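Peridinin-chlorophyll A protein (Amphidinium carterae, PDB 2C9E) probably serves as a water-soluble light-harvesting antenna for blue-green light, enclosing peridinin carotenoids and chlorophyll a within an all-helical shell. Local coordinates at residues A28-Y32 with F116-L122; T188-D193 with V258-F264. Residues are numbered along the deposited sequence.

Contact 1. Residues A28-Y32 with F116-L122; sequences AIAKY and FPESREL. With CLA (chlorophyll a), chain B.
Build residues 28-32 as the first turn of helix 28-39, with Tyr32 N hydrogen-bonded to Ala28 O at 2.9 Å, and set it against the start of helix 119-128. Residues 116-119 lead into that helix through a type II beta turn, with Glu118 (phi/psi 52/38) as N-cap. The CA atoms nearest each other across the segments are those of Ala28 and Leu122, 6.7 Å apart. Ala28 points its CB at Leu122, CB to CD1 3.9 Å. The CA-to-CB bond of Ile29 points sideways to 116-122, but its m,m rotamer brings CD1 within 3.7 Å of Leu122 CD2 and 3.3 Å of chlorophyll O2A. Tyr32, chi1 t, reaches furthest: its OH donates a hydrogen bond to Pro117 O at 2.7 Å, just ahead of the N-cap, and its CE1 lies 3.7 Å from Glu118 O. Phe116 CB sits 3.1 Å from Tyr32 OH, near the ring plane. Leu122, t,p, lays CD2 over one face of the tyrosine ring as a CH-pi contact, 4.2 Å from the centroid. The Phe116 ring turns away toward the phytyl chain, CZ to C7 3.8 Å, and also packs on Ala47 and Val48 of helix 41-55. Ile29, Tyr32, Phe116 and Leu122 thus form part of the chlorophyll a pocket, here on the side of the phytyl ester and the start of its tail, with peridinins alongside.

Contact 2. Residues T188-D193 with V258-F264; sequences TYPIMD and VAERDDF. With DGD (digalactosyl diacyl glycerol (dgdg)), chain K.
Residues 188-193, on helix 176-192, pack on loop 258-260 and the first turn of helix 261-276, N-capped by Glu260. The first helix kinks at Pro190-Ile191, where neither N makes the regular bond to the turn before; Ile191 N bonds instead to Thr188 O at 2.8 Å. CA atoms pair Tyr189 with Arg261 at 7.2 Å and Asp193 with Val258 at 5.6 Å. The Tyr189 ring, chi1 t, fills the hollow between Arg261, whose CG covers one face 3.8 Å from the centroid, and Phe264, in an offset edge-to-face pair, Tyr189 edge toward Phe264 face (centroids 5.6 Å, planes at 82°). Met192, t,m,m, fills the neighbouring hollow: SD is 3.7 Å from Val258 CG1 and, obliquely, 5.4 Å from the Phe264 centroid, a Met-aromatic contact. Met192 CB lies 3.3 Å from galactolipid CCB. Tyr189 OH donates to Ala259 O at 2.7 Å, and Arg261 NH1 approaches Tyr189 CD1 to 3.2 Å: loop backbone satisfies the phenol, while its ring packs on aliphatic and charged parts of Arg261.

How the contacts relate
The two contacts follow one another along the chain, each in its own copy of the peridinin-chlorophyll a binding sequence, and do not touch: their centres are 29 Å apart, their nearest atoms about 17 Å. They hold different helices, yet both bring a tyrosine hydroxyl to the carbonyl of the residue preceding the N-cap of a later helix. Contact 1 lies nearer the centre of the chain; both are only partly buried. Their chemistry follows their neighbours. At 28-32/116-122 Ile29, Leu122, Tyr32 and Phe116 face chlorophyll a, whereas 188-193/258-264 buries more surface, 481 against 304 Å², adds an aromatic pair, a sulfur and an arginine, and borders a galactolipid. Peridinin touches both.

Contact 1. Residues A28-Y32 with F116-L122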
loop_
_atom_site.group_PDB
_atom_site.type_symbol
_atom_site.label_atom_id
_atom_site.label_comp_id
_atom_site.label_asym_id
_atom_site.label_seq_id
_atom_site.Cartn_x
_atom_site.Cartn_y
_atom_site.Cartn_z
ATOM N N ALA A 28 -11.740 -7.245 -11.464
ATOM C CA ALA A 28 -12.253 -8.004 -10.367
ATOM C C ALA A 28 -11.436 -7.586 -9.126
ATOM O O ALA A 28 -11.926 -7.653 -7.991
ATOM C CB ALA A 28 -12.094 -9.488 -10.670
ATOM N N ILE A 29 -10.201 -7.122 -9.347
ATOM C CA ILE A 29 -9.360 -6.686 -8.237
ATOM C C ILE A 29 -9.877 -5.367 -7.661
ATOM O O ILE A 29 -10.037 -5.248 -6.453
ATOM C CB ILE A 29 -7.909 -6.509 -8.703
ATOM C CG1 ILE A 29 -7.339 -7.870 -9.045
ATOM C CG2 ILE A 29 -7.050 -5.863 -7.644
ATOM C CD1 ILE A 29 -6.744 -8.569 -7.869
ATOM N N ALA A 30 -10.160 -4.386 -8.523
ATOM C CA ALA A 30 -10.646 -3.082 -8.064
ATOM C C ALA A 30 -11.890 -3.279 -7.198
ATOM O O ALA A 30 -12.046 -2.653 -6.155
ATOM C CB ALA A 30 -10.966 -2.166 -9.279
ATOM N N LYS A 31 -12.782 -4.150 -7.653
ATOM C CA LYS A 31 -14.043 -4.391 -6.934
ATOM C C LYS A 31 -13.805 -5.221 -5.693
ATOM O O LYS A 31 -14.486 -5.007 -4.679
ATOM C CB LYS A 31 -15.085 -5.100 -7.830
ATOM C CG LYS A 31 -15.400 -4.281 -9.056
ATOM C CD LYS A 31 -16.239 -5.021 -10.080
ATOM C CE LYS A 31 -16.701 -4.057 -11.145
ATOM N NZ LYS A 31 -17.811 -4.693 -11.878
ATOM N N TYR A 32 -12.859 -6.162 -5.748
ATOM C CA TYR A 32 -12.596 -6.924 -4.531
ATOM C C TYR A 32 -12.037 -6.011 -3.416
ATOM O O TYR A 32 -12.495 -6.085 -2.293
ATOM C CB TYR A 32 -11.611 -8.048 -4.795
ATOM C CG TYR A 32 -11.035 -8.625 -3.547
ATOM C CD1 TYR A 32 -11.714 -9.627 -2.847
ATOM C CD2 TYR A 32 -9.826 -8.135 -3.013
ATOM C CE1 TYR A 32 -11.219 -10.131 -1.639
ATOM C CE2 TYR A 32 -9.315 -8.634 -1.780
ATOM C CZ TYR A 32 -10.014 -9.636 -1.100
ATOM O OH TYR A 32 -9.527 -10.173 0.096
ATOM N N PHE A 116 -6.518 -12.461 3.776
ATOM C CA PHE A 116 -7.591 -11.558 3.338
ATOM C C PHE A 116 -8.934 -12.250 3.081
ATOM O O PHE A 116 -8.977 -13.339 2.575
ATOM C CB PHE A 116 -7.157 -10.778 2.071
ATOM C CG PHE A 116 -6.191 -9.669 2.370
ATOM C CD1 PHE A 116 -4.821 -9.904 2.380
ATOM C CD2 PHE A 116 -6.664 -8.424 2.777
ATOM C CE1 PHE A 116 -3.933 -8.912 2.811
ATOM C CE2 PHE A 116 -5.808 -7.434 3.206
ATOM C CZ PHE A 116 -4.444 -7.659 3.235
ATOM N N PRO A 117 -10.049 -11.625 3.467
ATOM C CA PRO A 117 -11.354 -12.266 3.232
ATOM C C PRO A 117 -11.756 -12.538 1.796
ATOM O O PRO A 117 -11.606 -11.684 0.904
ATOM C CB PRO A 117 -12.347 -11.314 3.905
ATOM C CG PRO A 117 -11.624 -10.005 3.904
ATOM C CD PRO A 117 -10.223 -10.443 4.322
ATOM N N GLU A 118 -12.254 -13.747 1.590
ATOM C CA GLU A 118 -12.742 -14.198 0.302
ATOM C C GLU A 118 -11.776 -14.018 -0.861
ATOM O O GLU A 118 -12.170 -13.696 -1.990
ATOM C CB GLU A 118 -14.041 -13.491 -0.005
ATOM C CG GLU A 118 -15.167 -14.455 -0.182
ATOM C CD GLU A 118 -16.088 -14.505 1.028
ATOM O OE1 GLU A 118 -16.955 -13.592 1.145
ATOM O OE2 GLU A 118 -15.936 -15.448 1.857
ATOM N N SER A 119 -10.508 -14.237 -0.597
ATOM C CA SER A 119 -9.534 -14.095 -1.669
ATOM C C SER A 119 -9.694 -15.266 -2.657
ATOM O O SER A 119 -9.176 -15.203 -3.769
ATOM C CB SER A 119 -8.127 -14.044 -1.091
ATOM O OG SER A 119 -7.789 -15.320 -0.618
ATOM N N ARG A 120 -10.433 -16.312 -2.263
ATOM C CA ARG A 120 -10.698 -17.470 -3.140
ATOM C C ARG A 120 -11.695 -17.184 -4.274
ATOM O O ARG A 120 -11.553 -17.689 -5.396
ATOM C CB ARG A 120 -11.252 -18.643 -2.335
ATOM C CG ARG A 120 -11.708 -19.840 -3.178
ATOM C CD ARG A 120 -11.637 -21.093 -2.324
ATOM N NE ARG A 120 -12.895 -21.841 -2.231
ATOM C CZ ARG A 120 -13.207 -22.897 -2.988
ATOM N NH1 ARG A 120 -12.359 -23.352 -3.928
ATOM N NH2 ARG A 120 -14.354 -23.533 -2.772
ATOM N N GLU A 121 -12.728 -16.411 -3.981
ATOM C CA GLU A 121 -13.708 -16.064 -5.000
ATOM C C GLU A 121 -13.023 -15.103 -5.994
ATOM O O GLU A 121 -13.344 -15.072 -7.158
ATOM C CB GLU A 121 -14.908 -15.379 -4.350
ATOM C CG GLU A 121 -15.883 -16.272 -3.560
ATOM C CD GLU A 121 -15.256 -17.209 -2.480
ATOM O OE1 GLU A 121 -14.335 -16.784 -1.692
ATOM O OE2 GLU A 121 -15.734 -18.389 -2.417
ATOM N N LEU A 122 -12.064 -14.317 -5.525
ATOM C CA LEU A 122 -11.390 -13.404 -6.422
ATOM C C LEU A 122 -10.503 -14.200 -7.339
ATOM O O LEU A 122 -10.495 -14.005 -8.543
ATOM C CB LEU A 122 -10.540 -12.411 -5.646
ATOM C CG LEU A 122 -9.467 -11.717 -6.484
ATOM C CD1 LEU A 122 -10.117 -10.867 -7.586
ATOM C CD2 LEU A 122 -8.575 -10.883 -5.555
HETATM MG MG CLA B . 2.503 -5.997 -6.532
HETATM C CHA CLA B . 1.511 -9.284 -5.599
HETATM C CHB CLA B . -0.246 -5.885 -8.738
HETATM C CHC CLA B . 2.690 -2.544 -6.737
HETATM C CHD CLA B . 4.700 -6.000 -3.828
HETATM N NA CLA B . 0.824 -7.403 -7.014
HETATM C C1A CLA B . 0.703 -8.733 -6.585
HETATM C C2A CLA B . -0.397 -9.440 -7.381
HETATM C C3A CLA B . -0.827 -8.411 -8.442
HETATM C C4A CLA B . -0.080 -7.135 -8.074
HETATM C CMA CLA B . -0.432 -8.933 -9.881
HETATM C CAA CLA B . -1.629 -9.839 -6.571
HETATM C CBA CLA B . -2.181 -8.663 -5.797
HETATM C CGA CLA B . -3.486 -8.987 -5.110
HETATM O O1A CLA B . -3.536 -9.939 -4.324
HETATM O O2A CLA B . -4.600 -8.271 -5.338
HETATM N NB CLA B . 1.510 -4.510 -7.655
HETATM C C1B CLA B . 0.468 -4.704 -8.541
HETATM C C2B CLA B . 0.253 -3.459 -9.257
HETATM C C3B CLA B . 1.086 -2.519 -8.718
HETATM C C4B CLA B . 1.797 -3.157 -7.625
HETATM C CMB CLA B . -0.702 -3.171 -10.443
HETATM C CAB CLA B . 1.113 -1.194 -9.362
HETATM C CBB CLA B . 2.020 -0.203 -8.964
HETATM N NC CLA B . 3.509 -4.544 -5.479
HETATM C C1C CLA B . 3.476 -3.180 -5.750
HETATM C C2C CLA B . 4.430 -2.506 -4.880
HETATM C C3C CLA B . 4.996 -3.462 -4.077
HETATM C C4C CLA B . 4.438 -4.760 -4.462
HETATM C CMC CLA B . 4.807 -0.979 -4.945
HETATM C CAC CLA B . 6.044 -3.174 -3.017
HETATM C CBC CLA B . 7.414 -3.714 -3.446
HETATM N ND CLA B . 2.981 -7.267 -4.987
HETATM C C1D CLA B . 4.003 -7.204 -4.075
HETATM C C2D CLA B . 4.183 -8.492 -3.421
HETATM C C3D CLA B . 3.254 -9.312 -3.964
HETATM C C4D CLA B . 2.536 -8.565 -4.952
HETATM C CMD CLA B . 5.178 -8.914 -2.336
HETATM C CAD CLA B . 2.686 -10.639 -3.950
HETATM O OBD CLA B . 3.113 -11.692 -3.463
HETATM C CBD CLA B . 1.369 -10.575 -4.764
HETATM C CGD CLA B . 1.238 -11.785 -5.651
HETATM O O1D CLA B . 1.694 -11.761 -6.816
HETATM O O2D CLA B . 0.613 -12.890 -5.154
HETATM C CED CLA B . 0.518 -14.086 -5.853
HETATM C C1 CLA B . -5.704 -8.410 -4.395
HETATM C C2 CLA B . -5.371 -7.703 -3.177
HETATM C C3 CLA B . -5.293 -8.230 -1.913
HETATM C C4 CLA B . -5.589 -9.689 -1.628
HETATM C C5 CLA B . -4.956 -7.424 -0.681
HETATM C C6 CLA B . -4.648 -5.930 -0.961
HETATM C C7 CLA B . -4.443 -5.169 0.351
HETATM C C8 CLA B . -4.162 -3.686 0.152
HETATM C C9 CLA B . -2.781 -3.461 -0.492
HETATM C C10 CLA B . -4.339 -2.956 1.483
HETATM C C11 CLA B . -4.274 -1.434 1.366
HETATM C C12 CLA B . -4.440 -0.649 2.704
HETATM C C13 CLA B . -4.328 0.887 2.510
HETATM C C14 CLA B . -4.239 1.621 3.832
HETATM C C15 CLA B . -5.525 1.410 1.697
HETATM C C16 CLA B . -5.418 2.875 1.329
HETATM C C17 CLA B . -6.556 3.252 0.442
HETATM C C18 CLA B . -6.584 4.725 0.007
HETATM C C19 CLA B . -6.866 5.692 1.132
HETATM C C20 CLA B . -7.598 4.913 -1.088
HETATM O O HOH W 1 4.074 -6.250 -8.054
#

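Contact 2. Residues T188-D193 with V258-F264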
loop_
_atom_site.group_PDB
_atom_site.type_symbol
_atom_site.label_atom_id
_atom_site.label_comp_id
_atom_site.label_asym_id
_atom_site.label_seq_id
_atom_site.Cartn_x
_atom_site.Cartn_y
_atom_site.Cartn_z
ATOM N N THR A 188 -8.466 15.970 15.360
ATOM C CA THR A 188 -8.952 14.963 14.402
ATOM C C THR A 188 -9.547 13.719 15.065
ATOM O O THR A 188 -10.443 13.097 14.491
ATOM C CB THR A 188 -7.842 14.553 13.408
ATOM O OG1 THR A 188 -6.640 14.179 14.114
ATOM C CG2 THR A 188 -7.537 15.690 12.475
ATOM N N TYR A 189 -9.079 13.347 16.255
ATOM C CA TYR A 189 -9.645 12.180 16.936
ATOM C C TYR A 189 -11.190 12.214 16.967
ATOM O O TYR A 189 -11.842 11.214 16.637
ATOM C CB TYR A 189 -9.092 12.040 18.365
ATOM C CG TYR A 189 -9.433 10.706 19.002
ATOM C CD1 TYR A 189 -10.669 10.492 19.649
ATOM C CD2 TYR A 189 -8.552 9.619 18.888
ATOM C CE1 TYR A 189 -11.013 9.224 20.158
ATOM C CE2 TYR A 189 -8.873 8.356 19.379
ATOM C CZ TYR A 189 -10.101 8.156 20.008
ATOM O OH TYR A 189 -10.411 6.890 20.438
ATOM N N PRO A 190 -11.805 13.364 17.340
ATOM C CA PRO A 190 -13.284 13.438 17.378
ATOM C C PRO A 190 -13.970 13.296 16.024
ATOM O O PRO A 190 -15.168 13.050 15.930
ATOM C CB PRO A 190 -13.559 14.797 18.006
ATOM C CG PRO A 190 -12.241 15.116 18.746
ATOM C CD PRO A 190 -11.194 14.611 17.828
ATOM N N ILE A 191 -13.223 13.509 14.963
ATOM C CA ILE A 191 -13.752 13.337 13.610
ATOM C C ILE A 191 -13.559 11.840 13.267
ATOM O O ILE A 191 -14.464 11.173 12.764
ATOM C CB ILE A 191 -12.953 14.215 12.613
ATOM C CG1 ILE A 191 -13.073 15.669 13.055
ATOM C CG2 ILE A 191 -13.435 13.975 11.210
ATOM C CD1 ILE A 191 -12.452 16.711 12.137
ATOM N N MET A 192 -12.360 11.331 13.544
ATOM C CA MET A 192 -12.027 9.933 13.322
ATOM C C MET A 192 -13.014 9.034 14.045
ATOM O O MET A 192 -13.563 8.098 13.427
ATOM C CB MET A 192 -10.590 9.660 13.824
ATOM C CG MET A 192 -10.049 8.244 13.644
ATOM S SD MET A 192 -10.786 7.082 14.774
ATOM C CE MET A 192 -9.920 7.598 16.283
ATOM N N ASP A 193 -13.269 9.326 15.335
ATOM C CA ASP A 193 -14.147 8.455 16.145
ATOM C C ASP A 193 -15.606 8.379 15.749
ATOM O O ASP A 193 -16.346 7.508 16.246
ATOM C CB ASP A 193 -13.992 8.683 17.691
ATOM C CG ASP A 193 -14.601 10.028 18.205
ATOM O OD1 ASP A 193 -15.176 10.785 17.378
ATOM O OD2 ASP A 193 -14.503 10.332 19.444
ATOM N N VAL A 258 -12.246 2.032 15.327
ATOM C CA VAL A 258 -11.799 3.328 15.830
ATOM C C VAL A 258 -10.589 3.165 16.756
ATOM O O VAL A 258 -10.654 2.518 17.799
ATOM C CB VAL A 258 -12.938 4.004 16.589
ATOM C CG1 VAL A 258 -12.412 5.137 17.445
ATOM C CG2 VAL A 258 -13.953 4.534 15.584
ATOM N N ALA A 259 -9.494 3.767 16.356
ATOM C CA ALA A 259 -8.254 3.707 17.117
ATOM C C ALA A 259 -8.344 4.261 18.532
ATOM O O ALA A 259 -9.177 5.124 18.830
ATOM C CB ALA A 259 -7.172 4.482 16.371
ATOM N N GLU A 260 -7.463 3.755 19.394
ATOM C CA GLU A 260 -7.346 4.258 20.769
ATOM C C GLU A 260 -6.634 5.629 20.670
ATOM O O GLU A 260 -5.855 5.869 19.759
ATOM C CB GLU A 260 -6.494 3.290 21.616
ATOM C CG GLU A 260 -7.057 3.050 23.028
ATOM C CD GLU A 260 -6.974 1.605 23.434
ATOM O OE1 GLU A 260 -5.867 1.045 23.304
ATOM O OE2 GLU A 260 -8.001 1.018 23.873
ATOM N N ARG A 261 -6.920 6.526 21.593
ATOM C CA ARG A 261 -6.327 7.855 21.613
ATOM C C ARG A 261 -4.777 7.926 21.514
ATOM O O ARG A 261 -4.223 8.699 20.711
ATOM C CB ARG A 261 -6.798 8.549 22.895
ATOM C CG ARG A 261 -7.672 9.738 22.648
ATOM C CD ARG A 261 -8.345 10.206 23.930
ATOM N NE ARG A 261 -9.769 9.886 23.904
ATOM C CZ ARG A 261 -10.701 10.591 23.267
ATOM N NH1 ARG A 261 -10.373 11.695 22.589
ATOM N NH2 ARG A 261 -11.972 10.170 23.305
ATOM N N ASP A 262 -4.081 7.138 22.341
ATOM C CA ASP A 262 -2.614 7.130 22.336
ATOM C C ASP A 262 -2.018 6.588 21.031
ATOM O O ASP A 262 -1.025 7.116 20.499
ATOM C CB ASP A 262 -2.069 6.288 23.509
ATOM C CG ASP A 262 -1.950 7.080 24.798
ATOM O OD1 ASP A 262 -1.852 8.338 24.706
ATOM O OD2 ASP A 262 -1.931 6.458 25.905
ATOM N N ASP A 263 -2.590 5.500 20.554
ATOM C CA ASP A 263 -2.150 4.880 19.287
ATOM C C ASP A 263 -2.281 5.872 18.122
ATOM O O ASP A 263 -1.346 6.047 17.332
ATOM C CB ASP A 263 -2.993 3.638 19.037
ATOM C CG ASP A 263 -2.734 2.555 20.071
ATOM O OD1 ASP A 263 -1.657 2.605 20.730
ATOM O OD2 ASP A 263 -3.581 1.654 20.221
ATOM N N PHE A 264 -3.440 6.532 18.054
ATOM C CA PHE A 264 -3.751 7.538 17.039
ATOM C C PHE A 264 -2.694 8.673 17.037
ATOM O O PHE A 264 -2.192 9.091 15.990
ATOM C CB PHE A 264 -5.165 8.092 17.308
ATOM C CG PHE A 264 -5.673 9.023 16.249
ATOM C CD1 PHE A 264 -6.025 8.544 14.985
ATOM C CD2 PHE A 264 -5.816 10.386 16.512
ATOM C CE1 PHE A 264 -6.504 9.413 13.997
ATOM C CE2 PHE A 264 -6.301 11.285 15.534
ATOM C CZ PHE A 264 -6.638 10.810 14.281
HETATM C C1A DGD K . -5.418 14.720 0.559
HETATM C C2A DGD K . -5.174 13.211 0.696
HETATM C C3A DGD K . -4.994 12.501 -0.653
HETATM C C4A DGD K . -3.631 12.806 -1.309
HETATM C C5A DGD K . -3.287 11.786 -2.391
HETATM C C6A DGD K . -2.055 10.886 -2.173
HETATM C C7A DGD K . -1.830 10.362 -0.758
HETATM C C8A DGD K . -1.589 8.823 -0.714
HETATM C C9A DGD K . -1.717 8.304 0.749
HETATM C CAA DGD K . -3.095 7.766 1.110
HETATM C CBA DGD K . -3.080 6.339 1.762
HETATM C CCA DGD K . -1.662 5.802 2.221
HETATM C CDA DGD K . -1.198 4.690 1.267
HETATM C CEA DGD K . 0.021 3.950 1.728
HETATM C CFA DGD K . -0.223 2.649 2.537
HETATM C CGA DGD K . 1.095 1.797 2.530
HETATM C CHA DGD K . 0.886 0.321 2.926
HETATM C CIA DGD K . -0.257 -0.378 2.151
HETATM O O1A DGD K . -6.168 15.123 -0.363
HETATM C C1B DGD K . -6.853 17.198 4.168
HETATM C C2B DGD K . -6.781 18.066 5.442
HETATM C C3B DGD K . -7.830 17.649 6.478
HETATM C C4B DGD K . -7.813 18.519 7.736
HETATM C C5B DGD K . -8.681 17.914 8.857
HETATM C C6B DGD K . -10.155 17.667 8.433
HETATM C C7B DGD K . -10.712 16.405 9.075
HETATM C C8B DGD K . -9.814 15.173 8.848
HETATM C C9B DGD K . -10.205 14.049 9.814
HETATM C CAB DGD K . -9.808 12.634 9.303
HETATM C CBB DGD K . -10.175 11.548 10.288
HETATM C CCB DGD K . -9.077 11.194 11.277
HETATM C CDB DGD K . -7.754 10.808 10.624
HETATM C CEB DGD K . -6.794 12.024 10.518
HETATM C CFB DGD K . -6.022 11.880 9.228
HETATM C CGB DGD K . -5.628 13.134 8.631
HETATM C CHB DGD K . -6.666 13.677 7.710
HETATM C CIB DGD K . -6.041 14.841 6.955
HETATM O O1B DGD K . -6.945 15.947 4.266
HETATM O O1G DGD K . -5.317 15.428 1.746
HETATM C C1G DGD K . -5.469 16.830 1.681
HETATM C C2G DGD K . -6.975 17.083 1.838
HETATM O O2G DGD K . -7.316 17.771 3.060
HETATM C C3G DGD K . -7.471 17.949 0.666
HETATM O O3G DGD K . -6.681 19.157 0.677
HETATM C C1D DGD K . -7.423 20.346 0.937
HETATM C C2D DGD K . -6.370 21.449 1.123
HETATM O O2D DGD K . -5.548 21.154 2.262
HETATM C C3D DGD K . -7.103 22.781 1.338
HETATM O O3D DGD K . -6.162 23.838 1.461
HETATM C C4D DGD K . -8.027 23.059 0.147
HETATM O O4D DGD K . -7.247 23.344 -1.011
HETATM C C5D DGD K . -8.906 21.817 -0.126
HETATM O O5D DGD K . -10.702 23.054 -0.997
HETATM C C6D DGD K . -9.754 22.074 -1.344
HETATM O O6D DGD K . -8.134 20.643 -0.332
HETATM C C1E DGD K . -10.593 24.171 -1.897
HETATM C C2E DGD K . -11.394 25.364 -1.320
HETATM O O2E DGD K . -10.903 25.672 -0.003
HETATM C C3E DGD K . -12.872 24.969 -1.185
HETATM O O3E DGD K . -13.647 26.131 -0.890
HETATM C C4E DGD K . -13.418 24.219 -2.453
HETATM O O4E DGD K . -13.658 25.144 -3.520
HETATM C C5E DGD K . -12.406 23.141 -2.915
HETATM O O6E DGD K . -11.115 23.733 -3.162
HETATM C C6E DGD K . -12.910 22.429 -4.173
HETATM O O5E DGD K . -12.060 21.365 -4.583
#